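Local coordinates for protein giardin subunit alpha-1 (Giardia intestinalis, PDB 4EVF) that is a calcium-regulated annexin that binds phosphatidylserine and takes part in the attachment of the parasite to the intestinal mucosa, at residues 95-103 with 223-234; 74-83 with 106-117. All coordinates share one frame; numbering follows the deposited sequence.

Contact 1: 95-103 with 223-234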
loop_
_atom_site.group_PDB
_atom_site.type_symbol
_atom_site.label_atom_id
_atom_site.label_comp_id
_atom_site.label_asym_id
_atom_site.label_seq_id
_atom_site.Cartn_x
_atom_site.Cartn_y
_atom_site.Cartn_z
ATOM N N PHE A 95 -0.442 -1.199 9.365
ATOM C CA PHE A 95 -0.958 0.177 9.331
ATOM C C PHE A 95 -0.379 0.938 8.137
ATOM O O PHE A 95 -1.121 1.594 7.393
ATOM C CB PHE A 95 -0.624 0.949 10.623
ATOM C CG PHE A 95 -1.432 0.533 11.833
ATOM C CD1 PHE A 95 -2.510 -0.328 11.715
ATOM C CD2 PHE A 95 -1.102 1.017 13.100
ATOM C CE1 PHE A 95 -3.251 -0.711 12.835
ATOM C CE2 PHE A 95 -1.838 0.651 14.220
ATOM C CZ PHE A 95 -2.917 -0.218 14.087
ATOM N N PHE A 96 0.946 0.879 7.969
ATOM C CA PHE A 96 1.594 1.576 6.856
ATOM C C PHE A 96 1.026 1.105 5.520
ATOM O O PHE A 96 0.730 1.924 4.630
ATOM C CB PHE A 96 3.129 1.384 6.866
ATOM C CG PHE A 96 3.790 1.795 8.152
ATOM C CD1 PHE A 96 3.278 2.837 8.913
ATOM C CD2 PHE A 96 4.912 1.118 8.615
ATOM C CE1 PHE A 96 3.884 3.206 10.109
ATOM C CE2 PHE A 96 5.520 1.479 9.809
ATOM C CZ PHE A 96 5.007 2.525 10.556
ATOM N N ASP A 97 0.885 -0.214 5.385
ATOM C CA ASP A 97 0.420 -0.824 4.142
ATOM C C ASP A 97 -1.019 -0.442 3.794
ATOM O O ASP A 97 -1.345 -0.292 2.631
ATOM C CB ASP A 97 0.538 -2.354 4.195
ATOM C CG ASP A 97 1.950 -2.822 4.518
ATOM O OD1 ASP A 97 2.884 -1.988 4.454
ATOM O OD2 ASP A 97 2.117 -4.023 4.829
ATOM N N THR A 98 -1.865 -0.310 4.812
ATOM C CA THR A 98 -3.312 -0.180 4.627
ATOM C C THR A 98 -3.816 1.275 4.665
ATOM O O THR A 98 -4.758 1.634 3.952
ATOM C CB THR A 98 -4.094 -1.035 5.671
ATOM O OG1 THR A 98 -3.730 -0.645 6.997
ATOM C CG2 THR A 98 -3.800 -2.524 5.504
ATOM N N VAL A 99 -3.178 2.107 5.487
ATOM C CA VAL A 99 -3.619 3.482 5.699
ATOM C C VAL A 99 -2.815 4.472 4.844
ATOM O O VAL A 99 -3.374 5.387 4.240
ATOM C CB VAL A 99 -3.510 3.885 7.209
ATOM C CG1 VAL A 99 -3.748 5.371 7.399
ATOM C CG2 VAL A 99 -4.485 3.088 8.050
ATOM N N ILE A 100 -1.502 4.283 4.780
ATOM C CA ILE A 100 -0.653 5.253 4.094
ATOM C C ILE A 100 -0.504 4.995 2.591
ATOM O O ILE A 100 -0.542 5.927 1.793
ATOM C CB ILE A 100 0.733 5.378 4.747
ATOM C CG1 ILE A 100 0.581 5.652 6.244
ATOM C CG2 ILE A 100 1.533 6.493 4.060
ATOM C CD1 ILE A 100 1.903 5.791 6.991
ATOM N N LEU A 101 -0.326 3.732 2.219
ATOM C CA LEU A 101 -0.245 3.336 0.823
ATOM C C LEU A 101 -1.678 3.116 0.318
ATOM O O LEU A 101 -2.137 1.983 0.154
ATOM C CB LEU A 101 0.607 2.069 0.696
ATOM C CG LEU A 101 1.153 1.521 -0.630
ATOM C CD1 LEU A 101 0.077 0.717 -1.317
ATOM C CD2 LEU A 101 1.738 2.595 -1.562
ATOM N N CYS A 102 -2.380 4.218 0.088
ATOM C CA CYS A 102 -3.786 4.154 -0.289
ATOM C C CYS A 102 -4.192 5.473 -0.938
ATOM O O CYS A 102 -3.818 6.542 -0.474
ATOM C CB CYS A 102 -4.634 3.886 0.946
ATOM S SG CYS A 102 -6.379 3.559 0.655
ATOM N N THR A 103 -4.943 5.392 -2.025
ATOM C CA THR A 103 -5.477 6.600 -2.654
ATOM C C THR A 103 -6.715 7.049 -1.868
ATOM O O THR A 103 -7.373 6.233 -1.229
ATOM C CB THR A 103 -5.882 6.305 -4.100
ATOM O OG1 THR A 103 -6.977 5.389 -4.092
ATOM C CG2 THR A 103 -4.734 5.662 -4.864
ATOM N N ALA A 223 4.900 8.495 0.273
ATOM C CA ALA A 223 3.531 8.479 -0.249
ATOM C C ALA A 223 3.266 9.768 -1.004
ATOM O O ALA A 223 2.761 9.740 -2.124
ATOM C CB ALA A 223 2.522 8.324 0.877
ATOM N N LEU A 224 3.618 10.893 -0.382
ATOM C CA LEU A 224 3.414 12.208 -0.993
ATOM C C LEU A 224 4.239 12.382 -2.266
ATOM O O LEU A 224 3.799 13.051 -3.199
ATOM C CB LEU A 224 3.702 13.325 0.023
ATOM C CG LEU A 224 2.745 13.322 1.215
ATOM C CD1 LEU A 224 3.241 14.230 2.334
ATOM C CD2 LEU A 224 1.308 13.701 0.766
ATOM N N LEU A 225 5.424 11.765 -2.312
ATOM C CA LEU A 225 6.251 11.784 -3.525
ATOM C C LEU A 225 5.646 10.936 -4.638
ATOM O O LEU A 225 5.816 11.223 -5.820
ATOM C CB LEU A 225 7.671 11.298 -3.240
ATOM C CG LEU A 225 8.564 12.241 -2.436
ATOM C CD1 LEU A 225 9.977 11.674 -2.345
ATOM C CD2 LEU A 225 8.569 13.621 -3.086
ATOM N N GLY A 226 4.954 9.877 -4.249
ATOM C CA GLY A 226 4.305 9.015 -5.209
ATOM C C GLY A 226 4.083 7.647 -4.613
ATOM O O GLY A 226 4.984 7.071 -3.990
ATOM N N MET A 227 2.879 7.127 -4.804
ATOM C CA MET A 227 2.514 5.820 -4.284
ATOM C C MET A 227 3.477 4.709 -4.735
ATOM O O MET A 227 3.729 3.769 -3.979
ATOM C CB MET A 227 1.076 5.483 -4.678
ATOM C CG MET A 227 0.030 6.276 -3.914
ATOM S SD MET A 227 -0.005 5.860 -2.155
ATOM C CE MET A 227 -0.663 7.379 -1.472
ATOM N N HIS A 228 4.004 4.815 -5.955
ATOM C CA HIS A 228 4.954 3.815 -6.469
ATOM C C HIS A 228 6.298 3.886 -5.752
ATOM O O HIS A 228 7.020 2.890 -5.672
ATOM C CB HIS A 228 5.167 3.963 -7.987
ATOM C CG HIS A 228 5.922 5.196 -8.382
ATOM N ND1 HIS A 228 5.382 6.464 -8.290
ATOM C CD2 HIS A 228 7.168 5.355 -8.890
ATOM C CE1 HIS A 228 6.269 7.349 -8.712
ATOM N NE2 HIS A 228 7.359 6.703 -9.085
ATOM N N ARG A 229 6.620 5.066 -5.231
ATOM C CA ARG A 229 7.845 5.252 -4.459
ATOM C C ARG A 229 7.702 4.721 -3.034
ATOM O O ARG A 229 8.662 4.222 -2.461
ATOM C CB ARG A 229 8.280 6.720 -4.468
ATOM C CG ARG A 229 8.657 7.213 -5.858
ATOM C CD ARG A 229 9.099 8.655 -5.862
ATOM N NE ARG A 229 10.462 8.809 -5.355
ATOM C CZ ARG A 229 11.194 9.908 -5.515
ATOM N NH1 ARG A 229 10.695 10.946 -6.176
ATOM N NH2 ARG A 229 12.426 9.968 -5.021
ATOM N N LEU A 230 6.512 4.843 -2.453
ATOM C CA LEU A 230 6.257 4.198 -1.174
ATOM C C LEU A 230 6.235 2.678 -1.369
ATOM O O LEU A 230 6.791 1.929 -0.555
ATOM C CB LEU A 230 4.948 4.692 -0.534
ATOM C CG LEU A 230 4.628 4.047 0.818
ATOM C CD1 LEU A 230 5.774 4.284 1.830
ATOM C CD2 LEU A 230 3.309 4.527 1.396
ATOM N N ALA A 231 5.585 2.227 -2.448
ATOM C CA ALA A 231 5.590 0.810 -2.805
ATOM C C ALA A 231 7.017 0.244 -2.890
ATOM O O ALA A 231 7.305 -0.815 -2.334
ATOM C CB ALA A 231 4.857 0.590 -4.124
ATOM N N ALA A 232 7.897 0.941 -3.601
ATOM C CA ALA A 232 9.294 0.505 -3.724
ATOM C C ALA A 232 9.920 0.279 -2.343
ATOM O O ALA A 232 10.538 -0.758 -2.086
ATOM C CB ALA A 232 10.093 1.521 -4.483
ATOM N N TYR A 233 9.764 1.275 -1.477
ATOM C CA TYR A 233 10.282 1.236 -0.111
ATOM C C TYR A 233 9.705 0.096 0.739
ATOM O O TYR A 233 10.423 -0.604 1.459
ATOM C CB TYR A 233 10.008 2.579 0.573
ATOM C CG TYR A 233 10.356 2.583 2.051
ATOM C CD1 TYR A 233 11.676 2.431 2.471
ATOM C CD2 TYR A 233 9.374 2.745 3.022
ATOM C CE1 TYR A 233 12.008 2.434 3.811
ATOM C CE2 TYR A 233 9.703 2.748 4.382
ATOM C CZ TYR A 233 11.025 2.589 4.763
ATOM O OH TYR A 233 11.380 2.586 6.103
ATOM N N LEU A 234 8.390 -0.064 0.687
ATOM C CA LEU A 234 7.756 -1.120 1.443
ATOM C C LEU A 234 8.093 -2.492 0.844
ATOM O O LEU A 234 8.228 -3.465 1.567
ATOM C CB LEU A 234 6.239 -0.884 1.516
ATOM C CG LEU A 234 5.687 0.274 2.373
ATOM C CD1 LEU A 234 4.168 0.478 2.279
ATOM C CD2 LEU A 234 6.138 0.196 3.828
#
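Leu101 and Met227 lie alongside each other, pointing opposite ways, at the middle of an all-helical annexin core, where the end of helix 92-100 faces the start of helix 227-240. The axes of segments 95-100 and 227-234 are nearly antiparallel (170°) but approach no closer than 11.6 Å, so side chains fill the distance and no hydrogen bond crosses it. The isobutyl group of Leu101 reaches across with CG anti to its own nitrogen (chi1 -167°), which sets CD2 against Met227 O at 3.3 Å. The same methyl lies 3.7 Å from Met227 SD. In Met227 the bend at chi2 (-67°) turns the thioether toward the 95-103 backbone, and CE carries on to 3.4 Å from Cys102 O. Ile100 O comes within 3.6 Å of the same CE.

Next to this pair, Leu230 CD2 touches both Leu101 CB and Ile100 CG2, 3.8 Å from the latter. Ile100 CG2 also meets Ala223 CB at 3.8 Å, which ties in the end of helix 211-225.

Backbone shape positions these groups. Helix 92-100 widens into a pi-type turn, in which Phe96 O accepts from both Ile100 N and Leu101 N, and Leu101 is then the centre of an inverse gamma turn. On the partner side Gly226, with positive phi, ends helix 211-225 and stands at the N-cap of the helix that carries Met227. The contact joins the predicted second annexin repeat to the junction of the third and fourth. Its far end is polar on one side: Asp97 forms salt bridges with Arg247 and Arg250, while Leu234 CD1 packs against Asp97 OD1 at 3.5 Å.

Contact 2: 74-83 with 106-117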
loop_
_atom_site.group_PDB
_atom_site.type_symbol
_atom_site.label_atom_id
_atom_site.label_comp_id
_atom_site.label_asym_id
_atom_site.label_seq_id
_atom_site.Cartn_x
_atom_site.Cartn_y
_atom_site.Cartn_z
ATOM N N ARG A 74 -11.272 -5.044 -3.630
ATOM C CA ARG A 74 -10.074 -4.498 -2.993
ATOM C C ARG A 74 -10.377 -3.630 -1.776
ATOM O O ARG A 74 -9.495 -3.387 -0.961
ATOM C CB ARG A 74 -9.240 -3.710 -4.002
ATOM C CG ARG A 74 -9.870 -2.387 -4.460
ATOM C CD ARG A 74 -9.104 -1.798 -5.649
ATOM N NE ARG A 74 -9.718 -0.563 -6.138
ATOM C CZ ARG A 74 -10.760 -0.533 -6.963
ATOM N NH1 ARG A 74 -11.292 -1.672 -7.381
ATOM N NH2 ARG A 74 -11.267 0.628 -7.369
ATOM N N HIS A 75 -11.623 -3.166 -1.654
ATOM C CA HIS A 75 -12.025 -2.358 -0.505
ATOM C C HIS A 75 -12.394 -3.258 0.666
ATOM O O HIS A 75 -12.067 -2.953 1.817
ATOM C CB HIS A 75 -13.182 -1.423 -0.889
ATOM C CG HIS A 75 -12.883 -0.587 -2.092
ATOM N ND1 HIS A 75 -13.667 -0.606 -3.227
ATOM C CD2 HIS A 75 -11.863 0.266 -2.353
ATOM C CE1 HIS A 75 -13.148 0.208 -4.130
ATOM N NE2 HIS A 75 -12.054 0.750 -3.626
ATOM N N GLU A 76 -13.045 -4.385 0.370
ATOM C CA GLU A 76 -13.284 -5.410 1.390
ATOM C C GLU A 76 -11.976 -6.047 1.851
ATOM O O GLU A 76 -11.808 -6.355 3.038
ATOM C CB GLU A 76 -14.224 -6.498 0.874
ATOM C CG GLU A 76 -15.662 -6.047 0.788
ATOM C CD GLU A 76 -16.560 -7.073 0.120
ATOM O OE1 GLU A 76 -16.067 -8.165 -0.233
ATOM O OE2 GLU A 76 -17.766 -6.785 -0.052
ATOM N N VAL A 77 -11.072 -6.264 0.900
ATOM C CA VAL A 77 -9.728 -6.749 1.202
ATOM C C VAL A 77 -9.032 -5.801 2.179
ATOM O O VAL A 77 -8.634 -6.209 3.272
ATOM C CB VAL A 77 -8.883 -6.910 -0.078
ATOM C CG1 VAL A 77 -7.417 -7.210 0.273
ATOM C CG2 VAL A 77 -9.459 -8.006 -0.973
ATOM N N ARG A 78 -8.903 -4.534 1.787
ATOM C CA ARG A 78 -8.267 -3.533 2.643
ATOM C C ARG A 78 -8.937 -3.414 4.013
ATOM O O ARG A 78 -8.257 -3.366 5.048
ATOM C CB ARG A 78 -8.179 -2.171 1.944
ATOM C CG ARG A 78 -7.325 -1.139 2.686
ATOM C CD ARG A 78 -7.304 0.235 1.994
ATOM N NE ARG A 78 -6.657 0.239 0.677
ATOM C CZ ARG A 78 -5.339 0.319 0.493
ATOM N NH1 ARG A 78 -4.828 0.332 -0.734
ATOM N NH2 ARG A 78 -4.527 0.374 1.541
ATOM N N ALA A 79 -10.268 -3.373 4.035
ATOM C CA ALA A 79 -11.001 -3.283 5.293
ATOM C C ALA A 79 -10.675 -4.442 6.237
ATOM O O ALA A 79 -10.516 -4.239 7.443
ATOM C CB ALA A 79 -12.502 -3.233 5.035
ATOM N N GLN A 80 -10.597 -5.653 5.690
ATOM C CA GLN A 80 -10.315 -6.844 6.500
ATOM C C GLN A 80 -8.870 -6.827 7.026
ATOM O O GLN A 80 -8.607 -7.221 8.171
ATOM C CB GLN A 80 -10.586 -8.128 5.702
ATOM C CG GLN A 80 -10.281 -9.417 6.466
ATOM C CD GLN A 80 -11.227 -9.654 7.621
ATOM O OE1 GLN A 80 -10.807 -9.786 8.778
ATOM N NE2 GLN A 80 -12.515 -9.720 7.317
ATOM N N HIS A 81 -7.941 -6.371 6.188
ATOM C CA HIS A 81 -6.551 -6.170 6.619
ATOM C C HIS A 81 -6.485 -5.219 7.813
ATOM O O HIS A 81 -5.751 -5.455 8.777
ATOM C CB HIS A 81 -5.709 -5.596 5.486
ATOM C CG HIS A 81 -5.333 -6.592 4.434
ATOM N ND1 HIS A 81 -5.078 -7.919 4.712
ATOM C CD2 HIS A 81 -5.149 -6.444 3.101
ATOM C CE1 HIS A 81 -4.763 -8.547 3.593
ATOM N NE2 HIS A 81 -4.802 -7.673 2.600
ATOM N N ILE A 82 -7.253 -4.137 7.740
ATOM C CA ILE A 82 -7.306 -3.151 8.820
ATOM C C ILE A 82 -7.924 -3.724 10.106
ATOM O O ILE A 82 -7.450 -3.456 11.213
ATOM C CB ILE A 82 -8.068 -1.888 8.370
ATOM C CG1 ILE A 82 -7.281 -1.166 7.270
ATOM C CG2 ILE A 82 -8.354 -0.978 9.553
ATOM C CD1 ILE A 82 -7.977 0.076 6.725
ATOM N N ARG A 83 -8.987 -4.503 9.953
ATOM C CA ARG A 83 -9.549 -5.260 11.058
ATOM C C ARG A 83 -8.479 -6.157 11.688
ATOM O O ARG A 83 -8.279 -6.161 12.910
ATOM C CB ARG A 83 -10.698 -6.138 10.552
ATOM C CG ARG A 83 -12.037 -5.846 11.208
ATOM C CD ARG A 83 -12.017 -6.092 12.699
ATOM N NE ARG A 83 -13.106 -5.380 13.355
ATOM C CZ ARG A 83 -14.099 -5.971 14.012
ATOM N NH1 ARG A 83 -14.141 -7.295 14.119
ATOM N NH2 ARG A 83 -15.046 -5.234 14.574
ATOM N N ASP A 106 -9.842 4.976 -2.855
ATOM C CA ASP A 106 -9.859 3.646 -2.261
ATOM C C ASP A 106 -10.122 3.702 -0.748
ATOM O O ASP A 106 -10.749 2.807 -0.178
ATOM C CB ASP A 106 -8.537 2.918 -2.559
ATOM C CG ASP A 106 -8.539 2.220 -3.916
ATOM O OD1 ASP A 106 -9.621 2.087 -4.534
ATOM O OD2 ASP A 106 -7.450 1.788 -4.361
ATOM N N TRP A 107 -9.633 4.742 -0.085
ATOM C CA TRP A 107 -9.854 4.841 1.351
ATOM C C TRP A 107 -11.333 5.009 1.615
ATOM O O TRP A 107 -11.910 4.345 2.473
ATOM C CB TRP A 107 -9.107 6.027 1.956
ATOM C CG TRP A 107 -9.332 6.116 3.430
ATOM C CD1 TRP A 107 -10.060 7.052 4.101
ATOM C CD2 TRP A 107 -8.854 5.195 4.417
ATOM N NE1 TRP A 107 -10.046 6.782 5.454
ATOM C CE2 TRP A 107 -9.310 5.648 5.669
ATOM C CE3 TRP A 107 -8.075 4.034 4.361
ATOM C CZ2 TRP A 107 -9.012 4.983 6.857
ATOM C CZ3 TRP A 107 -7.780 3.375 5.549
ATOM C CH2 TRP A 107 -8.244 3.853 6.774
ATOM N N HIS A 108 -11.941 5.914 0.859
ATOM C CA HIS A 108 -13.349 6.220 1.021
ATOM C C HIS A 108 -14.222 4.975 0.878
ATOM O O HIS A 108 -15.146 4.769 1.675
ATOM C CB HIS A 108 -13.757 7.295 0.016
ATOM C CG HIS A 108 -15.161 7.784 0.182
ATOM N ND1 HIS A 108 -16.201 7.344 -0.609
ATOM C CD2 HIS A 108 -15.693 8.689 1.037
ATOM C CE1 HIS A 108 -17.315 7.955 -0.246
ATOM N NE2 HIS A 108 -17.034 8.776 0.751
ATOM N N GLU A 109 -13.935 4.145 -0.125
ATOM C CA GLU A 109 -14.734 2.933 -0.361
ATOM C C GLU A 109 -14.445 1.883 0.709
ATOM O O GLU A 109 -15.318 1.097 1.081
ATOM C CB GLU A 109 -14.474 2.354 -1.752
ATOM C CG GLU A 109 -15.021 3.208 -2.894
ATOM C CD GLU A 109 -16.536 3.135 -2.996
ATOM O OE1 GLU A 109 -17.034 2.263 -3.745
ATOM O OE2 GLU A 109 -17.229 3.941 -2.326
ATOM N N THR A 110 -13.200 1.877 1.182
ATOM C CA THR A 110 -12.777 0.991 2.256
ATOM C C THR A 110 -13.543 1.293 3.544
ATOM O O THR A 110 -13.970 0.385 4.251
ATOM C CB THR A 110 -11.239 1.101 2.491
ATOM O OG1 THR A 110 -10.551 0.580 1.346
ATOM C CG2 THR A 110 -10.800 0.308 3.731
ATOM N N VAL A 111 -13.713 2.574 3.844
ATOM C CA VAL A 111 -14.450 2.975 5.036
ATOM C C VAL A 111 -15.878 2.464 4.935
ATOM O O VAL A 111 -16.430 1.975 5.913
ATOM C CB VAL A 111 -14.451 4.506 5.230
ATOM C CG1 VAL A 111 -15.499 4.921 6.280
ATOM C CG2 VAL A 111 -13.051 5.000 5.611
ATOM N N ALA A 112 -16.466 2.570 3.746
ATOM C CA ALA A 112 -17.821 2.072 3.526
ATOM C C ALA A 112 -17.864 0.548 3.646
ATOM O O ALA A 112 -18.794 -0.016 4.223
ATOM C CB ALA A 112 -18.369 2.543 2.171
ATOM N N ALA A 113 -16.836 -0.125 3.139
ATOM C CA ALA A 113 -16.804 -1.575 3.226
ATOM C C ALA A 113 -16.717 -2.010 4.685
ATOM O O ALA A 113 -17.338 -2.991 5.089
ATOM C CB ALA A 113 -15.651 -2.136 2.418
ATOM N N TYR A 114 -15.960 -1.254 5.473
ATOM C CA TYR A 114 -15.750 -1.574 6.877
ATOM C C TYR A 114 -17.066 -1.522 7.650
ATOM O O TYR A 114 -17.341 -2.371 8.495
ATOM C CB TYR A 114 -14.728 -0.618 7.489
ATOM C CG TYR A 114 -14.171 -1.080 8.821
ATOM C CD1 TYR A 114 -14.843 -0.811 10.012
ATOM C CD2 TYR A 114 -12.969 -1.779 8.886
ATOM C CE1 TYR A 114 -14.340 -1.232 11.233
ATOM C CE2 TYR A 114 -12.453 -2.208 10.110
ATOM C CZ TYR A 114 -13.144 -1.930 11.277
ATOM O OH TYR A 114 -12.638 -2.346 12.491
ATOM N N THR A 115 -17.885 -0.522 7.355
ATOM C CA THR A 115 -19.192 -0.422 7.995
ATOM C C THR A 115 -20.070 -1.604 7.607
ATOM O O THR A 115 -20.772 -2.176 8.441
ATOM C CB THR A 115 -19.881 0.893 7.639
ATOM O OG1 THR A 115 -19.135 1.970 8.213
ATOM C CG2 THR A 115 -21.296 0.925 8.188
ATOM N N ARG A 116 -20.012 -1.982 6.337
ATOM C CA ARG A 116 -20.827 -3.074 5.844
ATOM C C ARG A 116 -20.420 -4.384 6.501
ATOM O O ARG A 116 -21.266 -5.206 6.841
ATOM C CB ARG A 116 -20.691 -3.177 4.328
ATOM C CG ARG A 116 -21.899 -3.775 3.631
ATOM C CD ARG A 116 -21.783 -3.590 2.128
ATOM N NE ARG A 116 -20.480 -4.045 1.663
ATOM C CZ ARG A 116 -19.553 -3.265 1.116
ATOM N NH1 ARG A 116 -19.785 -1.966 0.931
ATOM N NH2 ARG A 116 -18.395 -3.796 0.738
ATOM N N MET A 117 -19.116 -4.564 6.688
ATOM C CA MET A 117 -18.572 -5.829 7.161
ATOM C C MET A 117 -18.648 -5.993 8.683
ATOM O O MET A 117 -18.866 -7.099 9.185
ATOM C CB MET A 117 -17.118 -5.985 6.682
ATOM C CG MET A 117 -16.951 -5.963 5.157
ATOM S SD MET A 117 -15.240 -5.838 4.553
ATOM C CE MET A 117 -14.649 -7.521 4.756
HETATM O O HOH W 1 -11.710 3.431 -5.620
HETATM O O HOH W 2 -6.681 -0.690 -3.131
#
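His75 enters a hole formed by Asp106, Glu109, Thr110 and Ala113, a knobs-into-holes fit between two annexin helices that cross at -69° with axes 8.0 Å apart. With CG beside the backbone N (chi1 -53°), the ring is carried onto helix 104-118; CB itself lies 3.8 Å from Glu109 O. From CG outward the imidazole is sandwiched: Glu109 CB lies over one face, and Arg74 CG, offset toward the rim, over the other. CD2 approaches Asp106 O at 3.5 Å, and CE1 lies over the centre of the Arg74 guanidinium. At the tip, His75 NE2 donates to Asp106 OD1 (2.9 Å, N-H...O 150°), with the oxygen in the ring plane but the donor above the carboxylate plane.

Asp106 OD1 is gripped again from that face by Arg74 NE at 3.1 Å, a salt bridge, and it also accepts from a water. The other oxygen, OD2, accepts from a second water, which in turn accepts from Arg78 NH1; Arg78 NH2 is bonded to Thr98 O of helix 92-100. This concentration of donors would probably stabilise the carboxylate as an anion.

Farther along, Ala79 is a second knob, its CB 3.8 Å from Met117 SD. Two polar links lie on the flanks: Arg116 NH2 bonds the anti lone pair of Glu76 OE2 in a salt bridge, and Arg83 NE donates to Tyr114 OH, which is also hydrogen-bonded to Asp125.

On the side of helix 122-130, Ile82 CD1 touches Trp107 CZ3 at 3.5 Å, and Leu122 packs on both residues. Helix 92-100 meets Ile82 and Trp107 through Thr98 and Val99, while helix 245-255 packs against Val77 and Arg78.

The centres of contact 1 and contact 2 lie about 17 Å apart, yet they interlock along the chain: helix 92-100 of contact 1 falls between the two helices of contact 2. Arg78 joins them directly. Its NH2 donates to Thr98 O at 2.7 Å and makes a weaker bond to Leu101 O at 3.2 Å, so one guanidinium nitrogen binds carbonyls at the C-terminal end of helix 92-100 and in the turn that follows. Thr103, the last residue of segment 95-103, is the N-cap of helix 104-118, its OG1 hydrogen-bonded to Asp106 N. In this apo structure no calcium ion takes part; the two contacts share a buried arginine rather than a ligand site.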